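Local atomic coordinates of endo alpha-1,4 polygalactosaminidase (Neosartorya fumigata, PDB entry 6OJ1), a protein that hydrolyses alpha-1,4-linked galactosamine polymers from within the chain, as an endo-acting glycoside hydrolase that disrupts microbial biofilms. Residues Trp42-Leu47 with Met268-Trp273; Phe228-Pro233 with Ser262-Asn267. One frame throughout, in Å; residues are numbered along the deposited sequence.

Starting from the N terminus, the chain lays down strand 42-45, the first of the (beta/alpha)-barrel, and does not meet the partner of contact 1 until 268-273, the loop that follows strand 261-266. Contact 1 therefore closes a loop spanning nearly the whole barrel. Contact 2 is nested inside it: strands 227-231 and 261-266 pair side by side after a short excursion through helix 246-253. Together they bring the last two parallel strands and the loop beyond them back to the first strand. The two contacts touch directly, since K266 NZ of contact 2 lies 2.8 Å from I44 O and 2.9 Å from N271 O of contact 1.

Contact 1. Residues Trp42-Leu47 with Met268-Trp273; sequences WQIELL and MNLNNW. With MAN (alpha-D-mannopyranose), chain B.
L46 and L47 both give their backbone N-H to one acceptor, L270 O. L46 N donates to L270 O at 2.9 Å; the bond from L47 N is weak. E45 CA adds a C-H...O contact to L270 O, which is thus approached by three consecutive residues. Earlier in the strand, Q43 NE2 donates to N272 O at 2.9 Å, on a carbonyl lone pair and close to the amide plane of Q43. The bend at chi2 (71°) brings CD nearer the loop, and the same NE2 also gives a hydrogen to a water that in turn donates to N272 OD1. The other end of the Q43 amide is occupied too, OE1 accepting from I44 N and from K266 NZ.

In the (beta/alpha)-barrel of this GH114 enzyme, 42-45 is the first strand, hydrogen-bonded through its backbone to strand 59-63. Residues 268-273 form the loop leading from strand 261-266 to the short strand 274-275. An Asx turn shapes that loop: N269 OD1 accepts from N271 N at 3.0 Å, the donor standing above the amide's carbonyl plane.

Apolar contact centres on L270. Its CD1 lies 3.7 Å from L46 CD1, the two side chains running side by side in the same direction, while CD2 reaches I44 CG2 less closely.

A different kind of contact joins E45 and N272: E45 CG lies 3.3 Å from N272 OD1, with carboxylate and amide planes 71° apart. E45 OE2 accepts from Y48 N and, weakly, from L47 N, and N272 ND2 bonds to N51 OD1.

At the sugar end, L47 CD2 rests 3.6 Å from N269 ND2, and ND2 donates almost straight (172°) to O3 of the mannose, which N239 ND2 also holds.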
loop_
_atom_site.group_PDB
_atom_site.type_symbol
_atom_site.label_atom_id
_atom_site.label_comp_id
_atom_site.label_asym_id
_atom_site.label_seq_id
_atom_site.Cartn_x
_atom_site.Cartn_y
_atom_site.Cartn_z
ATOM N N TRP A 42 -9.897 8.711 -2.137
ATOM C CA TRP A 42 -8.864 8.541 -1.128
ATOM C C TRP A 42 -7.785 9.601 -1.294
ATOM O O TRP A 42 -7.733 10.342 -2.282
ATOM C CB TRP A 42 -8.245 7.133 -1.164
ATOM C CG TRP A 42 -7.298 6.839 -2.314
ATOM C CD1 TRP A 42 -7.519 7.059 -3.645
ATOM C CD2 TRP A 42 -6.009 6.207 -2.220
ATOM N NE1 TRP A 42 -6.431 6.630 -4.383
ATOM C CE2 TRP A 42 -5.492 6.109 -3.535
ATOM C CE3 TRP A 42 -5.239 5.722 -1.150
ATOM C CZ2 TRP A 42 -4.240 5.552 -3.813
ATOM C CZ3 TRP A 42 -3.987 5.160 -1.421
ATOM C CH2 TRP A 42 -3.504 5.075 -2.748
ATOM N N GLN A 43 -6.938 9.667 -0.276
ATOM C CA GLN A 43 -5.721 10.456 -0.255
ATOM C C GLN A 43 -4.639 9.564 0.331
ATOM O O GLN A 43 -4.925 8.695 1.155
ATOM C CB GLN A 43 -5.917 11.752 0.572
ATOM C CG GLN A 43 -4.646 12.428 1.132
ATOM C CD GLN A 43 -3.769 13.106 0.074
ATOM O OE1 GLN A 43 -3.532 12.562 -1.000
ATOM N NE2 GLN A 43 -3.280 14.304 0.387
ATOM N N ILE A 44 -3.403 9.755 -0.117
ATOM C CA ILE A 44 -2.264 9.042 0.438
ATOM C C ILE A 44 -1.156 10.051 0.701
ATOM O O ILE A 44 -0.896 10.931 -0.127
ATOM C CB ILE A 44 -1.770 7.900 -0.478
ATOM C CG1 ILE A 44 -0.494 7.270 0.101
ATOM C CG2 ILE A 44 -1.555 8.379 -1.921
ATOM C CD1 ILE A 44 -0.091 5.931 -0.559
ATOM N N GLU A 45 -0.533 9.950 1.870
ATOM C CA GLU A 45 0.550 10.869 2.228
ATOM C C GLU A 45 1.497 10.081 3.120
ATOM O O GLU A 45 1.154 9.781 4.265
ATOM C CB GLU A 45 0.028 12.120 2.929
ATOM C CG GLU A 45 1.072 13.245 3.018
ATOM C CD GLU A 45 2.071 13.018 4.133
ATOM O OE1 GLU A 45 1.647 12.996 5.312
ATOM O OE2 GLU A 45 3.276 12.835 3.829
ATOM N N LEU A 46 2.676 9.743 2.590
ATOM C CA LEU A 46 3.624 8.865 3.261
ATOM C C LEU A 46 4.926 9.547 3.645
ATOM O O LEU A 46 5.717 8.947 4.384
ATOM C CB LEU A 46 3.962 7.657 2.364
ATOM C CG LEU A 46 2.787 6.808 1.923
ATOM C CD1 LEU A 46 3.338 5.528 1.226
ATOM C CD2 LEU A 46 1.941 6.448 3.136
ATOM N N LEU A 47 5.173 10.775 3.178
ATOM C CA LEU A 47 6.505 11.351 3.353
ATOM C C LEU A 47 6.749 11.843 4.781
ATOM O O LEU A 47 7.854 11.678 5.322
ATOM C CB LEU A 47 6.713 12.477 2.339
ATOM C CG LEU A 47 8.085 13.142 2.332
ATOM C CD1 LEU A 47 9.150 12.106 1.976
ATOM C CD2 LEU A 47 8.108 14.304 1.343
ATOM N N MET A 268 5.981 11.784 -6.774
ATOM C CA MET A 268 6.633 10.509 -6.466
ATOM C C MET A 268 7.023 10.409 -4.992
ATOM O O MET A 268 7.121 9.301 -4.448
ATOM C CB MET A 268 7.867 10.320 -7.365
ATOM C CG MET A 268 8.622 9.014 -7.151
ATOM S SD MET A 268 7.840 7.575 -7.923
ATOM C CE MET A 268 8.063 7.947 -9.654
ATOM N N ASN A 269 7.210 11.545 -4.310
ATOM C CA ASN A 269 7.558 11.481 -2.896
ATOM C C ASN A 269 6.342 11.260 -1.999
ATOM O O ASN A 269 6.513 11.093 -0.788
ATOM C CB ASN A 269 8.340 12.744 -2.461
ATOM C CG ASN A 269 7.504 14.025 -2.458
ATOM O OD1 ASN A 269 6.295 14.003 -2.694
ATOM N ND2 ASN A 269 8.161 15.168 -2.161
ATOM N N LEU A 270 5.134 11.244 -2.570
ATOM C CA LEU A 270 3.894 11.001 -1.829
ATOM C C LEU A 270 3.742 11.959 -0.639
ATOM O O LEU A 270 3.324 11.571 0.456
ATOM C CB LEU A 270 3.798 9.533 -1.398
ATOM C CG LEU A 270 3.608 8.572 -2.583
ATOM C CD1 LEU A 270 3.687 7.096 -2.068
ATOM C CD2 LEU A 270 2.291 8.845 -3.314
ATOM N N ASN A 271 4.056 13.236 -0.866
ATOM C CA ASN A 271 3.747 14.268 0.119
ATOM C C ASN A 271 2.269 14.668 0.006
ATOM O O ASN A 271 1.480 13.931 -0.592
ATOM C CB ASN A 271 4.710 15.459 -0.040
ATOM C CG ASN A 271 4.569 16.186 -1.389
ATOM O OD1 ASN A 271 3.700 15.869 -2.201
ATOM N ND2 ASN A 271 5.419 17.194 -1.606
ATOM N N ASN A 272 1.862 15.814 0.578
ATOM C CA ASN A 272 0.434 16.148 0.633
ATOM C C ASN A 272 -0.176 16.345 -0.757
ATOM O O ASN A 272 -1.349 16.005 -0.979
ATOM C CB ASN A 272 0.199 17.432 1.452
ATOM C CG ASN A 272 0.168 17.194 2.976
ATOM O OD1 ASN A 272 -0.359 16.196 3.460
ATOM N ND2 ASN A 272 0.707 18.157 3.731
ATOM N N TRP A 273 0.566 16.945 -1.689
ATOM C CA TRP A 273 -0.044 17.431 -2.927
ATOM C C TRP A 273 -0.800 16.322 -3.646
ATOM O O TRP A 273 -0.311 15.200 -3.759
ATOM C CB TRP A 273 1.017 17.999 -3.869
ATOM C CG TRP A 273 0.433 18.438 -5.177
ATOM C CD1 TRP A 273 -0.180 19.630 -5.442
ATOM C CD2 TRP A 273 0.387 17.682 -6.392
ATOM N NE1 TRP A 273 -0.583 19.671 -6.757
ATOM C CE2 TRP A 273 -0.258 18.481 -7.355
ATOM C CE3 TRP A 273 0.821 16.399 -6.752
ATOM C CZ2 TRP A 273 -0.464 18.054 -8.659
ATOM C CZ3 TRP A 273 0.616 15.974 -8.052
ATOM C CH2 TRP A 273 -0.028 16.792 -8.987
HETATM C C1 MAN B . 11.829 18.286 -0.227
HETATM C C2 MAN B . 11.225 16.856 -0.340
HETATM C C3 MAN B . 11.693 16.169 -1.631
HETATM C C4 MAN B . 11.468 17.088 -2.863
HETATM C C5 MAN B . 12.148 18.459 -2.619
HETATM C C6 MAN B . 11.926 19.458 -3.739
HETATM O O2 MAN B . 9.802 16.899 -0.420
HETATM O O3 MAN B . 11.061 14.893 -1.805
HETATM O O4 MAN B . 12.001 16.489 -4.045
HETATM O O5 MAN B . 11.622 19.047 -1.403
HETATM O O6 MAN B . 12.663 20.640 -3.422
HETATM O O HOH W 1 -2.971 15.583 2.921
#

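Contact 2. Residues Phe228-Pro233 with Ser262-Asn267; sequences FHIEYP and STVIKN
H229 lies alongside T263, both side chains pointing the same way, and brings its ring edge to the threonine hydroxyl: ND1 and OG1 are 2.8 Å apart, nearly straight and in the ring plane. With CG anti to the backbone N (chi1 168°), the ring lies beside T263. At the other nitrogen, NE2 donates to the anti lone pair of E231 OE2 at 2.6 Å, so the imidazole is gripped at both ends and its rotation fixed. A209 N also bonds to that oxygen.

The backbones pair as parallel neighbours in the barrel sheet. H229 N and E231 N give to S262 O and V264 O, and V264 N and K266 N return bonds to H229 O and E231 O. The axes of strand segments 228-231 and 262-266 lie at 27° to each other, within a beta-alpha-beta unit whose connecting helix, 246-253, packs on E231, P233 and I265.

On the face opposite H229, I230 CG1 meets V264 CG2 at 3.9 Å, with W42 of the first strand touching both residues. I230 CG2 also sits against K266 CG; the lysine chain then bends at chi2 and chi3, and its NZ is held by I44 O, N271 O and W273 O as well as Q43 OE1. Past the strand end, P233 CG presses tightly on I265 CG2 at 3.5 Å, the two side chains crossing at about a right angle. Y232 presents its ring edge, CE1, to N267 O at 3.4 Å, while its OH bonds to E206.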
loop_
_atom_site.group_PDB
_atom_site.type_symbol
_atom_site.label_atom_id
_atom_site.label_comp_id
_atom_site.label_asym_id
_atom_site.label_seq_id
_atom_site.Cartn_x
_atom_site.Cartn_y
_atom_site.Cartn_z
ATOM N N PHE A 228 -7.140 1.485 -5.336
ATOM C CA PHE A 228 -6.591 2.773 -4.930
ATOM C C PHE A 228 -5.385 3.029 -5.822
ATOM O O PHE A 228 -4.324 2.420 -5.655
ATOM C CB PHE A 228 -6.287 2.751 -3.437
ATOM C CG PHE A 228 -7.526 2.569 -2.612
ATOM C CD1 PHE A 228 -8.575 3.479 -2.725
ATOM C CD2 PHE A 228 -7.671 1.486 -1.753
ATOM C CE1 PHE A 228 -9.752 3.324 -1.988
ATOM C CE2 PHE A 228 -8.838 1.323 -1.006
ATOM C CZ PHE A 228 -9.881 2.241 -1.127
ATOM N N HIS A 229 -5.571 3.912 -6.802
ATOM C CA HIS A 229 -4.733 3.974 -7.991
ATOM C C HIS A 229 -3.921 5.261 -7.992
ATOM O O HIS A 229 -4.489 6.354 -7.907
ATOM C CB HIS A 229 -5.613 3.865 -9.240
ATOM C CG HIS A 229 -4.909 4.192 -10.518
ATOM N ND1 HIS A 229 -5.417 5.094 -11.428
ATOM C CD2 HIS A 229 -3.745 3.737 -11.043
ATOM C CE1 HIS A 229 -4.594 5.188 -12.458
ATOM N NE2 HIS A 229 -3.569 4.379 -12.247
ATOM N N ILE A 230 -2.596 5.133 -8.110
ATOM C CA ILE A 230 -1.679 6.276 -8.113
ATOM C C ILE A 230 -1.015 6.386 -9.476
ATOM O O ILE A 230 -0.557 5.381 -10.029
ATOM C CB ILE A 230 -0.591 6.136 -7.028
ATOM C CG1 ILE A 230 -1.175 5.761 -5.674
ATOM C CG2 ILE A 230 0.222 7.423 -6.917
ATOM C CD1 ILE A 230 -0.087 5.384 -4.658
ATOM N N GLU A 231 -0.939 7.610 -10.013
ATOM C CA GLU A 231 -0.073 7.894 -11.150
ATOM C C GLU A 231 0.845 9.051 -10.787
ATOM O O GLU A 231 0.492 9.912 -9.974
ATOM C CB GLU A 231 -0.860 8.229 -12.427
ATOM C CG GLU A 231 -1.732 7.062 -12.960
ATOM C CD GLU A 231 -0.930 5.963 -13.650
ATOM O OE1 GLU A 231 0.144 6.260 -14.214
ATOM O OE2 GLU A 231 -1.389 4.795 -13.642
ATOM N N TYR A 232 2.031 9.059 -11.398
ATOM C CA TYR A 232 3.097 10.009 -11.079
ATOM C C TYR A 232 3.498 10.746 -12.352
ATOM O O TYR A 232 4.587 10.521 -12.895
ATOM C CB TYR A 232 4.314 9.304 -10.485
ATOM C CG TYR A 232 4.085 8.508 -9.216
ATOM C CD1 TYR A 232 3.789 9.137 -8.014
ATOM C CD2 TYR A 232 4.204 7.124 -9.222
ATOM C CE1 TYR A 232 3.599 8.399 -6.844
ATOM C CE2 TYR A 232 4.026 6.377 -8.070
ATOM C CZ TYR A 232 3.721 7.017 -6.881
ATOM O OH TYR A 232 3.541 6.291 -5.720
ATOM N N PRO A 233 2.652 11.647 -12.848
ATOM C CA PRO A 233 2.907 12.227 -14.179
ATOM C C PRO A 233 4.109 13.161 -14.240
ATOM O O PRO A 233 4.623 13.393 -15.342
ATOM C CB PRO A 233 1.600 12.968 -14.494
ATOM C CG PRO A 233 0.990 13.234 -13.184
ATOM C CD PRO A 233 1.367 12.088 -12.280
ATOM N N SER A 262 -10.101 4.325 -8.107
ATOM C CA SER A 262 -10.011 5.507 -7.251
ATOM C C SER A 262 -8.649 6.139 -7.493
ATOM O O SER A 262 -7.668 5.814 -6.830
ATOM C CB SER A 262 -10.206 5.135 -5.789
ATOM O OG SER A 262 -11.497 4.586 -5.599
ATOM N N THR A 263 -8.586 7.051 -8.459
ATOM C CA THR A 263 -7.306 7.567 -8.914
ATOM C C THR A 263 -6.902 8.793 -8.108
ATOM O O THR A 263 -7.729 9.667 -7.828
ATOM C CB THR A 263 -7.362 7.906 -10.404
ATOM O OG1 THR A 263 -7.653 6.712 -11.151
ATOM C CG2 THR A 263 -6.029 8.484 -10.871
ATOM N N VAL A 264 -5.624 8.838 -7.721
ATOM C CA VAL A 264 -4.978 10.069 -7.275
ATOM C C VAL A 264 -3.779 10.343 -8.171
ATOM O O VAL A 264 -3.054 9.422 -8.566
ATOM C CB VAL A 264 -4.534 10.016 -5.797
ATOM C CG1 VAL A 264 -5.732 10.141 -4.880
ATOM C CG2 VAL A 264 -3.729 8.734 -5.506
ATOM N N ILE A 265 -3.566 11.617 -8.480
ATOM C CA ILE A 265 -2.349 12.079 -9.129
ATOM C C ILE A 265 -1.453 12.650 -8.043
ATOM O O ILE A 265 -1.884 13.522 -7.279
ATOM C CB ILE A 265 -2.675 13.119 -10.213
ATOM C CG1 ILE A 265 -3.480 12.448 -11.332
ATOM C CG2 ILE A 265 -1.423 13.758 -10.749
ATOM C CD1 ILE A 265 -4.305 13.408 -12.138
ATOM N N LYS A 266 -0.222 12.135 -7.937
ATOM C CA LYS A 266 0.642 12.447 -6.803
ATOM C C LYS A 266 2.049 12.781 -7.285
ATOM O O LYS A 266 2.458 12.411 -8.390
ATOM C CB LYS A 266 0.725 11.261 -5.796
ATOM C CG LYS A 266 -0.604 10.820 -5.210
ATOM C CD LYS A 266 -1.120 11.873 -4.225
ATOM C CE LYS A 266 -0.208 12.000 -3.000
ATOM N NZ LYS A 266 -0.842 12.942 -2.014
ATOM N N ASN A 267 2.799 13.470 -6.422
ATOM C CA ASN A 267 4.251 13.483 -6.536
ATOM C C ASN A 267 4.820 12.112 -6.180
ATOM O O ASN A 267 4.254 11.382 -5.367
ATOM C CB ASN A 267 4.865 14.513 -5.590
ATOM C CG ASN A 267 4.512 15.922 -5.956
ATOM O OD1 ASN A 267 4.584 16.312 -7.120
ATOM N ND2 ASN A 267 4.145 16.715 -4.952
#